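PDB 7BVJ: UDP-N-acetylglucosamine 3-dehydrogenase, which catalyses the NAD(+)-dependent oxidation of the 3-hydroxyl of the glucosamine unit of UDP-N-acetylglucosamine to a ketone, a step in making the diaminosugar found in some lipid A. Local coordinates for residues A[127-132]-A[222-227]; A[163-168]-A[233-238]; A[171-176]-A[203-208]. All blocks are in the same frame, centred on the assembly; numbering follows the deposited sequence.

Overall arrangement
Leaving the N-terminal Rossmann domain with its NAD, the chain enters the C-terminal alpha/beta domain, where all three contacts lie. Contact 1 closes the longest loop, from helix 124-132 to strand 219-225. Contact 2 starts within that loop, on helix 157-173, and ends beyond it, just past strand 229-234, so the two cross. Contact 3 joins the C-terminal end of helix 157-173 to the start of strand 206-215 and lies wholly within both larger loops. Together they seat two helices on the mixed sheet. Contacts 1 and 2 meet where Met-222 packs on Asp-165 and Leu-168; contacts 1 and 3 meet where Arg-130 touches Leu-171 and Leu-172, and Ile-224 touches Leu-172.

Contact 1: residues A[127-132]-A[222-227]. With F8U ((2R,3R)-2,3-bis(oxidanyl)butane-1,4-disulfonic acid), chain F.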
loop_
_atom_site.group_PDB
_atom_site.type_symbol
_atom_site.label_atom_id
_atom_site.label_comp_id
_atom_site.label_asym_id
_atom_site.label_seq_id
_atom_site.Cartn_x
_atom_site.Cartn_y
_atom_site.Cartn_z
ATOM N N GLN A 127 12.888 1.992 -2.861
ATOM C CA GLN A 127 13.357 2.303 -4.205
ATOM C C GLN A 127 14.862 2.125 -4.297
ATOM O O GLN A 127 15.369 1.548 -5.264
ATOM C CB GLN A 127 12.951 3.729 -4.593
ATOM C CG GLN A 127 13.409 4.169 -5.993
ATOM C CD GLN A 127 12.437 5.153 -6.648
ATOM O OE1 GLN A 127 11.214 5.050 -6.475
ATOM N NE2 GLN A 127 12.979 6.115 -7.399
ATOM N N TYR A 128 15.587 2.585 -3.272
ATOM C CA TYR A 128 17.033 2.425 -3.268
ATOM C C TYR A 128 17.427 0.954 -3.264
ATOM O O TYR A 128 18.356 0.548 -3.979
ATOM C CB TYR A 128 17.638 3.141 -2.061
ATOM C CG TYR A 128 19.153 3.037 -2.029
ATOM C CD1 TYR A 128 19.781 1.973 -1.393
ATOM C CD2 TYR A 128 19.947 3.995 -2.641
ATOM C CE1 TYR A 128 21.145 1.867 -1.367
ATOM C CE2 TYR A 128 21.316 3.895 -2.616
ATOM C CZ TYR A 128 21.907 2.830 -1.978
ATOM O OH TYR A 128 23.270 2.730 -1.944
ATOM N N LEU A 129 16.749 0.142 -2.449
ATOM C CA LEU A 129 17.125 -1.266 -2.344
ATOM C C LEU A 129 16.773 -2.022 -3.617
ATOM O O LEU A 129 17.495 -2.939 -4.025
ATOM C CB LEU A 129 16.450 -1.908 -1.126
ATOM C CG LEU A 129 17.042 -1.513 0.223
ATOM C CD1 LEU A 129 16.113 -1.916 1.332
ATOM C CD2 LEU A 129 18.430 -2.144 0.372
ATOM N N ARG A 130 15.669 -1.653 -4.262
ATOM C CA ARG A 130 15.360 -2.259 -5.548
ATOM C C ARG A 130 16.410 -1.870 -6.589
ATOM O O ARG A 130 16.843 -2.714 -7.380
ATOM C CB ARG A 130 13.944 -1.872 -6.002
ATOM C CG ARG A 130 12.806 -2.509 -5.142
ATOM C CD ARG A 130 11.442 -2.452 -5.847
ATOM N NE ARG A 130 11.290 -3.473 -6.883
ATOM C CZ ARG A 130 10.480 -3.369 -7.935
ATOM N NH1 ARG A 130 9.738 -2.281 -8.096
ATOM N NH2 ARG A 130 10.408 -4.354 -8.828
ATOM N N GLN A 131 16.857 -0.606 -6.584
ATOM C CA GLN A 131 17.860 -0.197 -7.561
ATOM C C GLN A 131 19.239 -0.776 -7.264
ATOM O O GLN A 131 20.078 -0.832 -8.170
ATOM C CB GLN A 131 17.940 1.322 -7.640
ATOM C CG GLN A 131 16.859 1.929 -8.529
ATOM C CD GLN A 131 17.145 1.773 -10.024
ATOM O OE1 GLN A 131 17.898 0.880 -10.449
ATOM N NE2 GLN A 131 16.546 2.652 -10.830
ATOM N N ALA A 132 19.490 -1.222 -6.029
ATOM C CA ALA A 132 20.756 -1.886 -5.721
ATOM C C ALA A 132 20.848 -3.302 -6.283
ATOM O O ALA A 132 21.954 -3.846 -6.342
ATOM C CB ALA A 132 20.993 -1.915 -4.211
ATOM N N MET A 222 11.899 -2.510 9.255
ATOM C CA MET A 222 12.093 -3.767 8.530
ATOM C C MET A 222 13.575 -4.089 8.457
ATOM O O MET A 222 14.368 -3.295 7.937
ATOM C CB MET A 222 11.514 -3.720 7.114
ATOM C CG MET A 222 11.672 -5.053 6.351
ATOM S SD MET A 222 10.953 -5.031 4.687
ATOM C CE MET A 222 9.239 -5.305 5.080
ATOM N N ARG A 223 13.946 -5.260 8.951
ATOM C CA ARG A 223 15.269 -5.807 8.739
ATOM C C ARG A 223 15.195 -6.879 7.652
ATOM O O ARG A 223 14.223 -7.641 7.568
ATOM C CB ARG A 223 15.830 -6.354 10.054
ATOM C CG ARG A 223 16.168 -5.217 11.024
ATOM C CD ARG A 223 16.424 -5.685 12.456
ATOM N NE ARG A 223 15.263 -6.345 13.059
ATOM C CZ ARG A 223 14.203 -5.716 13.573
ATOM N NH1 ARG A 223 14.119 -4.389 13.576
ATOM N NH2 ARG A 223 13.219 -6.423 14.085
ATOM N N ILE A 224 16.197 -6.883 6.777
ATOM C CA ILE A 224 16.215 -7.706 5.579
ATOM C C ILE A 224 17.572 -8.392 5.494
ATOM O O ILE A 224 18.613 -7.735 5.619
ATOM C CB ILE A 224 15.944 -6.860 4.326
ATOM C CG1 ILE A 224 14.715 -5.955 4.534
ATOM C CG2 ILE A 224 15.801 -7.743 3.126
ATOM C CD1 ILE A 224 14.351 -5.132 3.320
ATOM N N PHE A 225 17.564 -9.706 5.287
ATOM C CA PHE A 225 18.766 -10.528 5.286
ATOM C C PHE A 225 18.914 -11.220 3.938
ATOM O O PHE A 225 18.041 -12.002 3.526
ATOM C CB PHE A 225 18.724 -11.577 6.404
ATOM C CG PHE A 225 18.603 -11.007 7.794
ATOM C CD1 PHE A 225 19.707 -10.954 8.637
ATOM C CD2 PHE A 225 17.375 -10.551 8.275
ATOM C CE1 PHE A 225 19.586 -10.431 9.925
ATOM C CE2 PHE A 225 17.255 -10.033 9.559
ATOM C CZ PHE A 225 18.363 -9.973 10.379
ATOM N N TRP A 226 20.024 -10.928 3.262
ATOM C CA TRP A 226 20.533 -11.695 2.138
ATOM C C TRP A 226 21.707 -12.530 2.625
ATOM O O TRP A 226 22.143 -12.423 3.773
ATOM C CB TRP A 226 20.971 -10.784 0.987
ATOM C CG TRP A 226 19.882 -9.965 0.351
ATOM C CD1 TRP A 226 19.189 -10.266 -0.788
ATOM C CD2 TRP A 226 19.388 -8.697 0.795
ATOM N NE1 TRP A 226 18.286 -9.278 -1.067
ATOM C CE2 TRP A 226 18.389 -8.298 -0.114
ATOM C CE3 TRP A 226 19.681 -7.867 1.885
ATOM C CZ2 TRP A 226 17.685 -7.099 0.024
ATOM C CZ3 TRP A 226 18.996 -6.688 2.019
ATOM C CH2 TRP A 226 18.010 -6.300 1.085
ATOM N N GLN A 227 22.243 -13.359 1.728
ATOM C CA GLN A 227 23.383 -14.198 2.083
ATOM C C GLN A 227 24.618 -13.382 2.449
ATOM O O GLN A 227 25.479 -13.871 3.187
ATOM C CB GLN A 227 23.707 -15.134 0.922
ATOM C CG GLN A 227 24.466 -16.370 1.314
ATOM C CD GLN A 227 23.989 -17.586 0.557
ATOM O OE1 GLN A 227 22.917 -17.569 -0.060
ATOM N NE2 GLN A 227 24.775 -18.656 0.601
HETATM C C01 F8U F . 16.903 -5.852 16.298
HETATM C C02 F8U F . 17.356 -4.594 17.051
HETATM C C03 F8U F . 17.841 -3.384 16.254
HETATM C C04 F8U F . 18.335 -3.624 14.840
HETATM O O06 F8U F . 19.375 -0.988 14.882
HETATM O O07 F8U F . 20.152 -2.353 13.218
HETATM O O08 F8U F . 17.840 -1.513 13.263
HETATM O O09 F8U F . 18.899 -2.839 16.952
HETATM O O10 F8U F . 16.273 -4.101 17.763
HETATM O O12 F8U F . 18.597 -8.083 16.573
HETATM O O13 F8U F . 18.055 -7.585 14.423
HETATM O O14 F8U F . 19.468 -5.956 15.608
HETATM S S05 F8U F . 18.926 -2.103 14.013
HETATM S S11 F8U F . 18.299 -6.890 15.734
#
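Leu-129 and Ile-224 reach toward each other tip to tip, joining helix 124-132 to strand 219-225 in the alpha/beta C-terminal domain of this Gfo/Idh/MocA enzyme. Leu-129 CD1 and Ile-224 CD1 meet at 4.2 Å. Ile-224 gets there by an extended branch: CG1 stands anti to the carbonyl carbon and chi2 is -178°, which carries CD1 out from the sheet toward the helix. A beta-branched residue suits the strand, and the second branch of Ile-224 is used too, because CG2 lies over one face of the Trp-226 indole, displaced toward the rim. Leu-129 forks, sending its other methyl, CD2, obliquely to Trp-226 CH2 at 4.2 Å. One leucine thus touches both the last part of the strand and the residue just after it, while Val-233 and Ile-242 extend its apolar surroundings. The indole's polar end is satisfied by the carbonyl of Gly-135. On the other face of the sheet Arg-223 lines the pocket of the bound disulfonate, which Tyr-230 OH and Ser-232 OG hydrogen-bond, and its NH2 forms a salt bridge with Glu-143. The arginine chain bends at chi3 (-61°); ligand C01 rests over one guanidinium face, displaced toward the rim, and Arg-223 CD lies 3.2 Å from ligand O13.

Contact 2: residues A[163-168]-A[233-238]; sequences IHDLDL and VDFLNN
Phe-235 and Leu-168 approach from opposite directions, seating helix 157-173 against the turn after strand 229-234 in the C-terminal domain of this Gfo/Idh/MocA enzyme. From its CB, which points toward the helix, Phe-235 places CG anti to the carbonyl carbon (chi1 -75°), and the ring reaches from the turn to the helix. Along one side, Phe-235 CE1 packs on Met-222 CB and comes within 4.3 Å of Asp-165 OD1. At the far end Phe-235 CZ meets Leu-168 CD1 at 3.6 Å, the closest approach of the two segments. Both helix atoms come in obliquely to the ring. Val-233 CG1 lies over the centre of the Phe-235 ring, 3.7 Å above its plane, and His-123 makes an edge-to-face contact with the ring. A flat, apolar side chain suits this place because it is long enough to reach the helix while taking the Val-233 methyl on its face. The turn that carries the ring is itself held by an Asx motif: Asp-234 OD1 accepts from Asn-237 N at 3.1 Å, nearly straight at 175°, though the donor stands well above the carboxylate plane. Asp-165 OD1 is salt-bridged to Arg-144, which probably offsets the cost of burying its charge. The contact itself is therefore van der Waals, and the charge of Asp-165 is met by Arg-144, outside it.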
loop_
_atom_site.group_PDB
_atom_site.type_symbol
_atom_site.label_atom_id
_atom_site.label_comp_id
_atom_site.label_asym_id
_atom_site.label_seq_id
_atom_site.Cartn_x
_atom_site.Cartn_y
_atom_site.Cartn_z
ATOM N N ILE A 163 -0.476 -5.627 5.667
ATOM C CA ILE A 163 -0.510 -5.801 4.220
ATOM C C ILE A 163 0.613 -5.030 3.542
ATOM O O ILE A 163 1.075 -5.430 2.467
ATOM C CB ILE A 163 -1.891 -5.382 3.685
ATOM C CG1 ILE A 163 -2.097 -5.897 2.261
ATOM C CG2 ILE A 163 -2.037 -3.876 3.748
ATOM C CD1 ILE A 163 -3.522 -5.941 1.841
ATOM N N HIS A 164 1.104 -3.953 4.171
ATOM C CA HIS A 164 2.261 -3.228 3.633
ATOM C C HIS A 164 3.472 -4.135 3.514
ATOM O O HIS A 164 4.100 -4.236 2.447
ATOM C CB HIS A 164 2.616 -2.040 4.526
ATOM C CG HIS A 164 1.622 -0.922 4.473
ATOM N ND1 HIS A 164 1.268 -0.299 3.295
ATOM C CD2 HIS A 164 0.902 -0.319 5.450
ATOM C CE1 HIS A 164 0.382 0.646 3.549
ATOM N NE2 HIS A 164 0.139 0.652 4.848
ATOM N N ASP A 165 3.825 -4.793 4.615
ATOM C CA ASP A 165 5.026 -5.609 4.625
ATOM C C ASP A 165 4.804 -6.950 3.947
ATOM O O ASP A 165 5.738 -7.490 3.347
ATOM C CB ASP A 165 5.510 -5.762 6.061
ATOM C CG ASP A 165 5.711 -4.410 6.727
ATOM O OD1 ASP A 165 6.434 -3.581 6.137
ATOM O OD2 ASP A 165 5.113 -4.160 7.801
ATOM N N LEU A 166 3.580 -7.476 3.972
ATOM C CA LEU A 166 3.276 -8.609 3.105
ATOM C C LEU A 166 3.547 -8.261 1.643
ATOM O O LEU A 166 4.180 -9.042 0.917
ATOM C CB LEU A 166 1.830 -9.055 3.310
ATOM C CG LEU A 166 1.560 -9.736 4.667
ATOM C CD1 LEU A 166 0.057 -9.759 5.033
ATOM C CD2 LEU A 166 2.145 -11.161 4.703
ATOM N N ASP A 167 3.109 -7.073 1.202
ATOM C CA ASP A 167 3.321 -6.679 -0.184
ATOM C C ASP A 167 4.804 -6.504 -0.485
ATOM O O ASP A 167 5.285 -6.956 -1.527
ATOM C CB ASP A 167 2.558 -5.392 -0.483
ATOM C CG ASP A 167 2.822 -4.877 -1.887
ATOM O OD1 ASP A 167 2.633 -5.658 -2.853
ATOM O OD2 ASP A 167 3.230 -3.697 -2.014
ATOM N N LEU A 168 5.527 -5.822 0.407
ATOM C CA LEU A 168 6.961 -5.645 0.238
ATOM C C LEU A 168 7.662 -6.987 0.116
ATOM O O LEU A 168 8.548 -7.163 -0.724
ATOM C CB LEU A 168 7.538 -4.858 1.413
ATOM C CG LEU A 168 7.194 -3.368 1.432
ATOM C CD1 LEU A 168 7.698 -2.679 2.714
ATOM C CD2 LEU A 168 7.730 -2.684 0.158
ATOM N N VAL A 233 15.824 -0.830 7.858
ATOM C CA VAL A 233 15.045 0.287 7.353
ATOM C C VAL A 233 14.158 0.788 8.484
ATOM O O VAL A 233 13.361 0.019 9.045
ATOM C CB VAL A 233 14.190 -0.117 6.144
ATOM C CG1 VAL A 233 13.362 1.077 5.652
ATOM C CG2 VAL A 233 15.048 -0.655 5.030
ATOM N N ASP A 234 14.295 2.074 8.812
ATOM C CA ASP A 234 13.341 2.803 9.643
ATOM C C ASP A 234 12.489 3.631 8.689
ATOM O O ASP A 234 12.912 4.698 8.224
ATOM C CB ASP A 234 14.050 3.691 10.652
ATOM C CG ASP A 234 13.114 4.226 11.729
ATOM O OD1 ASP A 234 11.879 4.422 11.496
ATOM O OD2 ASP A 234 13.647 4.466 12.829
ATOM N N PHE A 235 11.304 3.101 8.376
ATOM C CA PHE A 235 10.372 3.777 7.486
ATOM C C PHE A 235 9.953 5.131 8.047
ATOM O O PHE A 235 9.871 6.122 7.309
ATOM C CB PHE A 235 9.140 2.895 7.268
ATOM C CG PHE A 235 9.377 1.732 6.340
ATOM C CD1 PHE A 235 9.334 0.428 6.813
ATOM C CD2 PHE A 235 9.628 1.945 4.995
ATOM C CE1 PHE A 235 9.553 -0.656 5.957
ATOM C CE2 PHE A 235 9.849 0.875 4.125
ATOM C CZ PHE A 235 9.809 -0.429 4.608
ATOM N N LEU A 236 9.682 5.189 9.352
ATOM C CA LEU A 236 9.193 6.421 9.964
ATOM C C LEU A 236 10.237 7.522 9.877
ATOM O O LEU A 236 9.960 8.626 9.390
ATOM C CB LEU A 236 8.808 6.159 11.422
ATOM C CG LEU A 236 7.436 6.653 11.858
ATOM C CD1 LEU A 236 6.387 6.279 10.821
ATOM C CD2 LEU A 236 7.093 6.062 13.212
ATOM N N ASN A 237 11.453 7.231 10.329
ATOM C CA ASN A 237 12.521 8.215 10.345
ATOM C C ASN A 237 13.267 8.304 9.024
ATOM O O ASN A 237 14.175 9.128 8.907
ATOM C CB ASN A 237 13.469 7.905 11.499
ATOM C CG ASN A 237 12.757 7.956 12.845
ATOM O OD1 ASN A 237 11.705 8.582 12.970
ATOM N ND2 ASN A 237 13.315 7.291 13.847
ATOM N N ASN A 238 12.877 7.499 8.033
ATOM C CA ASN A 238 13.430 7.519 6.677
ATOM C C ASN A 238 14.942 7.265 6.666
ATOM O O ASN A 238 15.708 7.976 6.003
ATOM C CB ASN A 238 13.082 8.835 5.966
ATOM C CG ASN A 238 13.156 8.726 4.440
ATOM O OD1 ASN A 238 12.518 7.864 3.832
ATOM N ND2 ASN A 238 13.932 9.608 3.820
#

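Contact 3: residues A[171-176]-A[203-208]; sequences LLTGAE and NGTVAN
Asn-203, Thr-173 and Ala-175 bury the most surface where the C-terminal end of helix 157-173 meets the turn leading into strand 206-215. The Asn-203 amide lies beside the Ala-175 methyl, whose CB is 3.5 Å from Asn-203 OD1 and 3.6 Å from Asn-203 CG. Alanine suits this buried place, since its single methyl lets the amide come close. What fixes the amide is its own turn: Asn-203 OD1 accepts from Thr-205 N at 2.9 Å, with the donor above the carbonyl plane, and ND2 makes a weak bond to Thr-205 OG1. With CG set between the backbone N and the carbonyl carbon (chi1 69°), the side chain folds over to make these bonds.

Thr-173 turns its methyl to the contact. Thr-173 CG2 lies 3.6 Å from both Thr-205 CG2 and Thr-205 OG1, the two side chains crossing at a slant. Its hydroxyl is directed back to its own helix, bonding to the Thr-169 carbonyl, and OG1 weakly accepts from Ala-175 N. Threonine thus offers an apolar side to the turn while its polar atom stays satisfied locally. Thr-205 OG1 is likewise bonded to the carbonyl of Pro-137. The helix, ended by Gly-174 with positive phi (68°), which lets Ala-175 face Asn-203, thus packs on the Asx turn of the beta hairpin 194-201/206-215 in the domain's mixed sheet.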
loop_
_atom_site.group_PDB
_atom_site.type_symbol
_atom_site.label_atom_id
_atom_site.label_comp_id
_atom_site.label_asym_id
_atom_site.label_seq_id
_atom_site.Cartn_x
_atom_site.Cartn_y
_atom_site.Cartn_z
ATOM N N LEU A 171 7.052 -8.496 -3.247
ATOM C CA LEU A 171 7.713 -7.752 -4.315
ATOM C C LEU A 171 9.220 -7.989 -4.316
ATOM O O LEU A 171 9.808 -8.287 -5.357
ATOM C CB LEU A 171 7.414 -6.259 -4.181
ATOM C CG LEU A 171 8.011 -5.351 -5.255
ATOM C CD1 LEU A 171 7.232 -5.508 -6.529
ATOM C CD2 LEU A 171 8.010 -3.916 -4.794
ATOM N N LEU A 172 9.856 -7.853 -3.159
ATOM C CA LEU A 172 11.294 -8.056 -3.075
ATOM C C LEU A 172 11.679 -9.484 -3.412
ATOM O O LEU A 172 12.748 -9.706 -3.994
ATOM C CB LEU A 172 11.798 -7.696 -1.680
ATOM C CG LEU A 172 11.524 -6.241 -1.318
ATOM C CD1 LEU A 172 12.094 -5.923 0.046
ATOM C CD2 LEU A 172 12.103 -5.315 -2.383
ATOM N N THR A 173 10.831 -10.462 -3.077
ATOM C CA THR A 173 11.183 -11.843 -3.386
ATOM C C THR A 173 10.732 -12.292 -4.767
ATOM O O THR A 173 11.397 -13.130 -5.391
ATOM C CB THR A 173 10.591 -12.796 -2.345
ATOM O OG1 THR A 173 9.169 -12.590 -2.269
ATOM C CG2 THR A 173 11.254 -12.569 -0.965
ATOM N N GLY A 174 9.608 -11.783 -5.259
ATOM C CA GLY A 174 9.067 -12.341 -6.484
ATOM C C GLY A 174 8.556 -13.757 -6.341
ATOM O O GLY A 174 8.365 -14.444 -7.344
ATOM N N ALA A 175 8.299 -14.205 -5.116
ATOM C CA ALA A 175 7.896 -15.575 -4.843
ATOM C C ALA A 175 6.455 -15.614 -4.345
ATOM O O ALA A 175 5.825 -14.578 -4.101
ATOM C CB ALA A 175 8.856 -16.212 -3.832
ATOM N N GLU A 176 5.922 -16.833 -4.217
ATOM C CA GLU A 176 4.565 -17.083 -3.758
ATOM C C GLU A 176 4.563 -17.842 -2.433
ATOM O O GLU A 176 5.406 -18.722 -2.223
ATOM C CB GLU A 176 3.764 -17.889 -4.795
ATOM C CG GLU A 176 3.406 -17.114 -6.049
ATOM C CD GLU A 176 4.528 -17.140 -7.082
ATOM O OE1 GLU A 176 5.224 -18.177 -7.195
ATOM O OE2 GLU A 176 4.725 -16.118 -7.773
ATOM N N ASN A 203 10.390 -19.882 -2.834
ATOM C CA ASN A 203 11.830 -19.844 -3.052
ATOM C C ASN A 203 12.602 -20.104 -1.769
ATOM O O ASN A 203 13.813 -19.872 -1.730
ATOM C CB ASN A 203 12.245 -18.492 -3.634
ATOM C CG ASN A 203 12.086 -17.372 -2.629
ATOM O OD1 ASN A 203 11.332 -17.517 -1.664
ATOM N ND2 ASN A 203 12.799 -16.257 -2.835
ATOM N N GLY A 204 11.910 -20.521 -0.700
ATOM C CA GLY A 204 12.488 -20.705 0.615
ATOM C C GLY A 204 12.605 -19.472 1.496
ATOM O O GLY A 204 13.067 -19.604 2.637
ATOM N N THR A 205 12.244 -18.277 1.009
ATOM C CA THR A 205 12.273 -17.081 1.857
ATOM C C THR A 205 11.248 -17.173 2.984
ATOM O O THR A 205 10.143 -17.681 2.800
ATOM C CB THR A 205 11.984 -15.808 1.050
ATOM O OG1 THR A 205 12.895 -15.690 -0.046
ATOM C CG2 THR A 205 12.135 -14.570 1.938
ATOM N N VAL A 206 11.621 -16.665 4.157
ATOM C CA VAL A 206 10.747 -16.613 5.325
ATOM C C VAL A 206 10.522 -15.148 5.672
ATOM O O VAL A 206 11.475 -14.364 5.707
ATOM C CB VAL A 206 11.347 -17.381 6.524
ATOM C CG1 VAL A 206 10.564 -17.088 7.838
ATOM C CG2 VAL A 206 11.377 -18.880 6.245
ATOM N N ALA A 207 9.266 -14.783 5.912
ATOM C CA ALA A 207 8.881 -13.446 6.359
ATOM C C ALA A 207 8.230 -13.545 7.727
ATOM O O ALA A 207 7.302 -14.330 7.914
ATOM C CB ALA A 207 7.908 -12.778 5.377
ATOM N N ASN A 208 8.689 -12.723 8.666
ATOM C CA ASN A 208 8.256 -12.742 10.061
ATOM C C ASN A 208 7.743 -11.335 10.364
ATOM O O ASN A 208 8.532 -10.451 10.713
ATOM C CB ASN A 208 9.449 -13.176 10.984
ATOM C CG ASN A 208 9.191 -12.909 12.451
ATOM O OD1 ASN A 208 8.046 -12.721 12.876
ATOM N ND2 ASN A 208 10.260 -12.890 13.240
#